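Local coordinates for protein AGR_C_1268p (Agrobacterium tumefaciens str. C58, PDB 2GHS) that probably acts as a metal-dependent gluconolactonase of the SMP-30/regucalcin beta-propeller family, at residues Ala239-Ile243 and Arg255-Asp259; Arg247-Val253 and Ala264-Val268. All coordinates share one frame; numbering follows the deposited sequence.

Contact 1: residues Ala239-Ile243 and Arg255-Asp259; sequences AEGHI and RYDTD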
ATOM      1  N   ALA A 239     -10.658  10.972   5.417  1.00  9.86           N
ATOM      2  CA  ALA A 239     -10.767  11.836   6.581  1.00 12.50           C
ATOM      3  C   ALA A 239     -12.057  11.560   7.335  1.00 13.55           C
ATOM      4  O   ALA A 239     -12.160  11.925   8.508  1.00 12.60           O
ATOM      5  CB  ALA A 239     -10.725  13.291   6.170  1.00 15.96           C
ATOM      6  N   GLU A 240     -13.042  10.976   6.651  1.00  8.99           N
ATOM      7  CA  GLU A 240     -14.313  10.574   7.265  1.00 11.24           C
ATOM      8  C   GLU A 240     -14.272   9.164   7.849  1.00 12.72           C
ATOM      9  O   GLU A 240     -15.227   8.759   8.511  1.00 18.16           O
ATOM     10  CB  GLU A 240     -15.416  10.566   6.232  1.00 12.76           C
ATOM     11  CG  GLU A 240     -15.948  11.877   5.934  1.00 19.90           C
ATOM     12  CD  GLU A 240     -17.242  11.743   5.105  1.00 32.86           C
ATOM     13  OE1 GLU A 240     -17.771  10.578   4.886  1.00 21.48           O
ATOM     14  OE2 GLU A 240     -17.706  12.823   4.701  1.00 28.30           O
ATOM     15  N   GLY A 241     -13.211   8.407   7.600  1.00 10.16           N
ATOM     16  CA  GLY A 241     -13.067   7.060   8.082  1.00 11.28           C
ATOM     17  C   GLY A 241     -13.486   5.983   7.104  1.00 12.52           C
ATOM     18  O   GLY A 241     -13.455   4.809   7.477  1.00 12.23           O
ATOM     19  N   HIS A 242     -13.884   6.336   5.873  1.00  9.47           N
ATOM     20  CA  HIS A 242     -14.192   5.320   4.856  1.00 10.57           C
ATOM     21  C   HIS A 242     -12.919   4.637   4.430  1.00  9.33           C
ATOM     22  O   HIS A 242     -11.868   5.274   4.274  1.00 10.73           O
ATOM     23  CB  HIS A 242     -14.871   5.930   3.620  1.00  9.46           C
ATOM     24  CG  HIS A 242     -16.288   6.356   3.843  1.00  8.94           C
ATOM     25  ND1 HIS A 242     -17.198   6.533   2.801  1.00 11.46           N
ATOM     26  CD2 HIS A 242     -16.930   6.734   4.971  1.00  9.01           C
ATOM     27  CE1 HIS A 242     -18.351   6.926   3.298  1.00 11.76           C
ATOM     28  NE2 HIS A 242     -18.221   7.062   4.611  1.00 11.52           N
ATOM     29  N   ILE A 243     -13.020   3.339   4.141  1.00  8.53           N
ATOM     30  CA  ILE A 243     -11.902   2.544   3.608  1.00  9.18           C
ATOM     31  C   ILE A 243     -12.050   2.429   2.100  1.00  9.62           C
ATOM     32  O   ILE A 243     -13.129   2.108   1.597  1.00  9.48           O
ATOM     33  CB  ILE A 243     -11.856   1.161   4.300  1.00 11.39           C
ATOM     34  CG1 ILE A 243     -11.549   1.341   5.802  1.00 13.37           C
ATOM     35  CG2 ILE A 243     -10.892   0.237   3.558  1.00 13.27           C
ATOM     36  CD1 ILE A 243     -11.616   0.095   6.581  1.00 22.89           C
ATOM     37  N   ARG A 255     -15.169   1.175  -1.970  1.00  6.73           N
ATOM     38  CA  ARG A 255     -15.318   2.080  -0.844  1.00  7.21           C
ATOM     39  C   ARG A 255     -16.386   1.556   0.136  1.00  8.31           C
ATOM     40  O   ARG A 255     -17.498   1.175  -0.242  1.00  8.30           O
ATOM     41  CB  ARG A 255     -15.692   3.451  -1.356  1.00  6.84           C
ATOM     42  CG  ARG A 255     -15.951   4.508  -0.322  1.00  8.50           C
ATOM     43  CD  ARG A 255     -16.474   5.782  -1.015  1.00 10.17           C
ATOM     44  NE  ARG A 255     -16.742   6.916  -0.114  1.00  8.98           N
ATOM     45  CZ  ARG A 255     -17.207   8.067  -0.563  1.00  8.52           C
ATOM     46  NH1 ARG A 255     -17.449   8.236  -1.856  1.00  9.18           N
ATOM     47  NH2 ARG A 255     -17.429   9.053   0.268  1.00  8.58           N
ATOM     48  N   TYR A 256     -15.959   1.537   1.386  1.00  6.79           N
ATOM     49  CA  TYR A 256     -16.773   1.109   2.541  1.00  7.12           C
ATOM     50  C   TYR A 256     -16.978   2.201   3.555  1.00  9.52           C
ATOM     51  O   TYR A 256     -16.016   2.885   3.945  1.00 10.32           O
ATOM     52  CB  TYR A 256     -16.064  -0.035   3.216  1.00  8.86           C
ATOM     53  CG  TYR A 256     -15.800  -1.237   2.293  1.00  8.59           C
ATOM     54  CD1 TYR A 256     -14.620  -1.337   1.545  1.00  9.61           C
ATOM     55  CD2 TYR A 256     -16.726  -2.260   2.182  1.00 11.62           C
ATOM     56  CE1 TYR A 256     -14.392  -2.436   0.705  1.00 10.43           C
ATOM     57  CE2 TYR A 256     -16.488  -3.359   1.351  1.00 11.21           C
ATOM     58  CZ  TYR A 256     -15.330  -3.445   0.615  1.00 10.09           C
ATOM     59  OH  TYR A 256     -15.094  -4.553  -0.208  1.00 13.42           O
ATOM     60  N   ASP A 257     -18.203   2.304   4.046  1.00  9.20           N
ATOM     61  CA  ASP A 257     -18.541   3.354   5.015  1.00  9.90           C
ATOM     62  C   ASP A 257     -18.093   2.916   6.385  1.00 11.32           C
ATOM     63  O   ASP A 257     -17.435   1.886   6.510  1.00 12.50           O
ATOM     64  CB  ASP A 257     -20.013   3.713   4.945  1.00 11.81           C
ATOM     65  CG  ASP A 257     -20.952   2.604   5.469  1.00 11.36           C
ATOM     66  OD1 ASP A 257     -20.490   1.669   6.193  1.00 13.35           O
ATOM     67  OD2 ASP A 257     -22.163   2.712   5.164  1.00 16.05           O
ATOM     68  N   THR A 258     -18.352   3.718   7.421  1.00 12.97           N
ATOM     69  CA  THR A 258     -17.762   3.371   8.702  1.00 14.91           C
ATOM     70  C   THR A 258     -18.501   2.214   9.398  1.00 15.03           C
ATOM     71  O   THR A 258     -18.029   1.763  10.457  1.00 19.28           O
ATOM     72  CB  THR A 258     -17.706   4.551   9.671  1.00 18.10           C
ATOM     73  OG1 THR A 258     -19.036   4.971   9.959  1.00 18.86           O
ATOM     74  CG2 THR A 258     -16.905   5.740   9.064  1.00 21.30           C
ATOM     75  N   ASP A 259     -19.628   1.758   8.845  1.00 16.73           N
ATOM     76  CA  ASP A 259     -20.271   0.513   9.303  1.00 17.40           C
ATOM     77  C   ASP A 259     -19.782  -0.728   8.543  1.00 16.89           C
ATOM     78  O   ASP A 259     -20.191  -1.856   8.817  1.00 16.69           O
ATOM     79  CB  ASP A 259     -21.778   0.630   9.150  1.00 19.35           C
ATOM     80  CG  ASP A 259     -22.393   1.535  10.206  1.00 25.18           C
ATOM     81  OD1 ASP A 259     -21.813   1.605  11.299  1.00 29.56           O
ATOM     82  OD2 ASP A 259     -23.436   2.155   9.930  1.00 35.11           O
TER
HETATM   83  O   HOH W   1     -16.009   9.613   2.818  1.00 13.16           O
HETATM   84  O   HOH W   2     -14.617   2.351   8.001  1.00 33.83           O
HETATM   85  O   HOH W   3     -19.974   6.185   7.362  1.00 32.48           O
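I243 and Y256 form an antiparallel hydrogen-bonded pair between strands 243-248 and 252-256 of one blade of the beta-propeller. Y256 N gives a nearly straight bond to I243 O at 2.9 Å. I243 N returns one to Y256 O at 3.0 Å, more bent. This is the tight, buried part. The side chains of I243 and Y256 share one face of the sheet and pack on strands 220-224 and 231-237.

H242 carries the side-chain part. Its CG lies anti to the carbonyl carbon (chi1 -72°), which lays the imidazole across the backbone of Y256 and D257. D257 CA sits over one ring face, 3.7 Å from the H242 ring centroid, as a CH-pi contact. At the ring edge R255 NE donates to H242 ND1 at 3.0 Å, tilted slightly out of the ring plane. R255 reaches it with an extended chain, and its NH1 is held by Y266 OH.

The other side is loose and watery. Water 1 lies over the opposite face of the H242 ring and links R255 NH2 to E240 OE1, the latter weakly. Water 2 joins G241 O to D257 O. T258 touches the loop through its methyl, with CG2 3.5 Å from E240 O. The carboxylate of D257 turns back to its own loop, to N261 N.

Because ND1 accepts from R255, a neutral H242 should carry its proton on NE2. The arginine's charge would probably disfavour a second proton on the ring.

Contact 2: residues Arg247-Val253 and Ala264-Val268; sequences RWGEGAV and ARYEV
R265 and E250 form a salt bridge that ties the beta hairpin of strands 252-256 and 262-267, in a blade of the propeller, to the turn before it. R265 lies on the hairpin and E250 in the turn. R265 NH1 meets E250 OE1 at 2.9 Å, on the anti side of the carboxylate. The carboxylate and guanidinium planes are 62° apart, and NH1 alone bonds E250 directly. Water 4 joins R265 NH2 to the same OE1. D254 OD1 takes R265 NE, and K229 pairs with E250 OE2. The four groups alternate in charge.

The backbone bonds come next. V253 and Y266 are an antiparallel hydrogen-bonded pair. V253 N to Y266 O and Y266 N to V253 O are both 2.8 Å and close to straight. A252 and E267 form the adjoining non-hydrogen-bonded pair. V268 N reaches G251 O at 2.9 Å. G251 follows the type II turn of R247 to E250, which links strand 243-248 to 252-256.

Packing completes the contact. The R265 chain is bent at chi3 (-76°), which folds its guanidinium over A252. The A252 methyl lies under one face, with CB 3.6 Å from R265 NE. R247 also passes close to this group, yet its own guanidinium is taken up by backbone carbonyls of I228 and K229. On the other face of the hairpin, the Y266 ring stacks with F36 and W244. Its edge faces the partner strand, with Y266 CD1 3.5 Å from V253 O.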
ATOM      1  N   ARG A 247      -9.112  -3.904  -5.294  1.00  9.02           N
ATOM      2  CA  ARG A 247      -9.591  -5.276  -5.365  1.00  9.93           C
ATOM      3  C   ARG A 247      -8.889  -5.958  -6.534  1.00  9.58           C
ATOM      4  O   ARG A 247      -9.189  -5.692  -7.700  1.00 10.29           O
ATOM      5  CB  ARG A 247     -11.118  -5.319  -5.548  1.00 11.87           C
ATOM      6  CG  ARG A 247     -11.751  -6.709  -5.514  1.00 19.32           C
ATOM      7  CD  ARG A 247     -12.273  -6.991  -4.171  1.00 16.19           C
ATOM      8  NE  ARG A 247     -12.812  -8.315  -3.896  1.00 11.77           N
ATOM      9  CZ  ARG A 247     -13.251  -8.643  -2.689  1.00 12.15           C
ATOM     10  NH1 ARG A 247     -13.319  -7.695  -1.761  1.00 10.60           N
ATOM     11  NH2 ARG A 247     -13.692  -9.855  -2.429  1.00 15.49           N
ATOM     12  N   TRP A 248      -7.917  -6.814  -6.219  1.00  8.71           N
ATOM     13  CA  TRP A 248      -7.166  -7.498  -7.253  1.00  9.64           C
ATOM     14  C   TRP A 248      -8.052  -8.442  -8.051  1.00 12.02           C
ATOM     15  O   TRP A 248      -8.749  -9.274  -7.476  1.00 11.74           O
ATOM     16  CB  TRP A 248      -6.041  -8.287  -6.621  1.00 12.03           C
ATOM     17  CG  TRP A 248      -5.234  -9.164  -7.531  1.00 12.92           C
ATOM     18  CD1 TRP A 248      -5.620 -10.347  -8.095  1.00 11.84           C
ATOM     19  CD2 TRP A 248      -3.868  -8.961  -7.918  1.00 15.55           C
ATOM     20  NE1 TRP A 248      -4.570 -10.882  -8.843  1.00 13.49           N
ATOM     21  CE2 TRP A 248      -3.491 -10.050  -8.742  1.00 13.83           C
ATOM     22  CE3 TRP A 248      -2.928  -7.980  -7.640  1.00 15.11           C
ATOM     23  CZ2 TRP A 248      -2.202 -10.176  -9.276  1.00 15.46           C
ATOM     24  CZ3 TRP A 248      -1.628  -8.112  -8.172  1.00 15.40           C
ATOM     25  CH2 TRP A 248      -1.289  -9.189  -8.994  1.00 16.01           C
ATOM     26  N   GLY A 249      -8.005  -8.270  -9.367  1.00 13.79           N
ATOM     27  CA  GLY A 249      -8.718  -9.083 -10.305  1.00 11.33           C
ATOM     28  C   GLY A 249      -9.999  -8.481 -10.792  1.00 11.86           C
ATOM     29  O   GLY A 249     -10.604  -9.008 -11.728  1.00 15.24           O
ATOM     30  N   GLU A 250     -10.439  -7.390 -10.166  1.00 10.36           N
ATOM     31  CA  GLU A 250     -11.715  -6.792 -10.459  1.00 11.70           C
ATOM     32  C   GLU A 250     -11.600  -5.382 -11.059  1.00 12.85           C
ATOM     33  O   GLU A 250     -12.640  -4.771 -11.364  1.00 14.00           O
ATOM     34  CB  GLU A 250     -12.549  -6.723  -9.161  1.00 11.74           C
ATOM     35  CG  GLU A 250     -13.027  -8.104  -8.765  1.00 13.97           C
ATOM     36  CD  GLU A 250     -14.153  -8.568  -9.669  1.00 27.21           C
ATOM     37  OE1 GLU A 250     -15.292  -8.103  -9.489  1.00 27.14           O
ATOM     38  OE2 GLU A 250     -13.903  -9.369 -10.570  1.00 29.01           O
ATOM     39  N   GLY A 251     -10.374  -4.870 -11.233  1.00 10.88           N
ATOM     40  CA  GLY A 251     -10.159  -3.527 -11.821  1.00  9.19           C
ATOM     41  C   GLY A 251     -11.017  -2.489 -11.107  1.00  8.79           C
ATOM     42  O   GLY A 251     -11.874  -1.802 -11.717  1.00  9.44           O
ATOM     43  N   ALA A 252     -10.816  -2.415  -9.802  1.00  8.24           N
ATOM     44  CA  ALA A 252     -11.701  -1.623  -8.924  1.00  9.81           C
ATOM     45  C   ALA A 252     -11.041  -1.170  -7.665  1.00  9.92           C
ATOM     46  O   ALA A 252     -10.174  -1.884  -7.113  1.00 10.81           O
ATOM     47  CB  ALA A 252     -12.885  -2.448  -8.561  1.00 14.94           C
ATOM     48  N   VAL A 253     -11.497  -0.010  -7.190  1.00 10.84           N
ATOM     49  CA  VAL A 253     -11.314   0.405  -5.821  1.00 10.10           C
ATOM     50  C   VAL A 253     -12.714   0.422  -5.193  1.00  8.70           C
ATOM     51  O   VAL A 253     -13.642   1.054  -5.729  1.00  9.54           O
ATOM     52  CB  VAL A 253     -10.623   1.801  -5.722  1.00 11.63           C
ATOM     53  CG1 VAL A 253     -10.494   2.263  -4.248  1.00 13.10           C
ATOM     54  CG2 VAL A 253      -9.229   1.729  -6.340  1.00 12.92           C
ATOM     55  N   ALA A 264     -19.656   1.859  -2.802  1.00  7.30           N
ATOM     56  CA  ALA A 264     -19.270   2.194  -4.155  1.00  6.50           C
ATOM     57  C   ALA A 264     -18.137   1.313  -4.659  1.00  6.62           C
ATOM     58  O   ALA A 264     -17.300   0.818  -3.860  1.00  8.59           O
ATOM     59  CB  ALA A 264     -18.847   3.636  -4.263  1.00  7.72           C
ATOM     60  N   ARG A 265     -18.084   1.209  -5.973  1.00  6.03           N
ATOM     61  CA  ARG A 265     -16.989   0.596  -6.703  1.00  7.00           C
ATOM     62  C   ARG A 265     -16.553   1.504  -7.837  1.00  7.71           C
ATOM     63  O   ARG A 265     -17.379   1.891  -8.701  1.00  8.24           O
ATOM     64  CB  ARG A 265     -17.411  -0.752  -7.303  1.00  7.84           C
ATOM     65  CG  ARG A 265     -16.369  -1.334  -8.262  1.00  9.18           C
ATOM     66  CD  ARG A 265     -16.531  -2.828  -8.468  1.00 12.39           C
ATOM     67  NE  ARG A 265     -16.034  -3.597  -7.327  1.00  9.77           N
ATOM     68  CZ  ARG A 265     -15.900  -4.927  -7.325  1.00 18.78           C
ATOM     69  NH1 ARG A 265     -16.214  -5.632  -8.403  1.00 16.47           N
ATOM     70  NH2 ARG A 265     -15.430  -5.561  -6.243  1.00 12.42           N
ATOM     71  N   TYR A 266     -15.266   1.861  -7.834  1.00  7.85           N
ATOM     72  CA  TYR A 266     -14.708   2.804  -8.796  1.00  6.84           C
ATOM     73  C   TYR A 266     -13.827   1.986  -9.703  1.00  8.11           C
ATOM     74  O   TYR A 266     -12.803   1.401  -9.263  1.00 10.12           O
ATOM     75  CB  TYR A 266     -13.881   3.889  -8.080  1.00  5.73           C
ATOM     76  CG  TYR A 266     -14.694   4.734  -7.129  1.00  3.30           C
ATOM     77  CD1 TYR A 266     -14.904   4.323  -5.820  1.00  7.96           C
ATOM     78  CD2 TYR A 266     -15.342   5.883  -7.568  1.00  7.09           C
ATOM     79  CE1 TYR A 266     -15.683   5.048  -4.961  1.00  9.82           C
ATOM     80  CE2 TYR A 266     -16.123   6.636  -6.671  1.00  8.44           C
ATOM     81  CZ  TYR A 266     -16.294   6.193  -5.377  1.00  7.91           C
ATOM     82  OH  TYR A 266     -17.090   6.940  -4.494  1.00  9.53           O
ATOM     83  N   GLU A 267     -14.249   1.870 -10.958  1.00  5.94           N
ATOM     84  CA  GLU A 267     -13.565   1.063 -11.951  1.00  7.48           C
ATOM     85  C   GLU A 267     -12.244   1.734 -12.389  1.00  8.25           C
ATOM     86  O   GLU A 267     -12.145   2.964 -12.467  1.00  8.68           O
ATOM     87  CB  GLU A 267     -14.475   0.752 -13.143  1.00  7.58           C
ATOM     88  CG  GLU A 267     -15.727  -0.061 -12.771  1.00 10.92           C
ATOM     89  CD  GLU A 267     -16.616  -0.402 -13.954  1.00 11.90           C
ATOM     90  OE1 GLU A 267     -16.491   0.225 -15.034  1.00 16.49           O
ATOM     91  OE2 GLU A 267     -17.470  -1.328 -13.812  1.00 17.13           O
ATOM     92  N   VAL A 268     -11.241   0.902 -12.658  1.00  9.24           N
ATOM     93  CA  VAL A 268      -9.947   1.305 -13.269  1.00  9.74           C
ATOM     94  C   VAL A 268      -9.572   0.278 -14.332  1.00 10.88           C
ATOM     95  O   VAL A 268      -9.972  -0.878 -14.254  1.00 13.25           O
ATOM     96  CB  VAL A 268      -8.799   1.439 -12.260  1.00 13.75           C
ATOM     97  CG1 VAL A 268      -9.140   2.509 -11.204  1.00 16.72           C
ATOM     98  CG2 VAL A 268      -8.545   0.187 -11.565  1.00 12.64           C
TER
HETATM   99  O   HOH W   4     -15.888  -8.372  -6.414  1.00 18.88           O
HETATM  100  O   HOH W   5     -15.376  -4.467 -11.334  1.00 40.54           O

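How the contacts relate
Both contacts belong to the same five-stranded sheet and share strand 252-256. Contact 1 joins that strand to 243-248 on one side; contact 2 joins it mainly to 262-267 on the other. Their segments alternate along the chain. Contact 2 is the more buried. It rests on a longer backbone ladder and a charge network, and R247 lies about 7 Å, side chain to side chain, from the predicted catalytic D233. Contact 1 is partly buried and ends in surface loops, where a histidine and waters do more of the work. The two meet at R255: its N probably bonds A264 O, R255 N to A264 O being 2.9 Å, and its side chain reaches Y266 of contact 2.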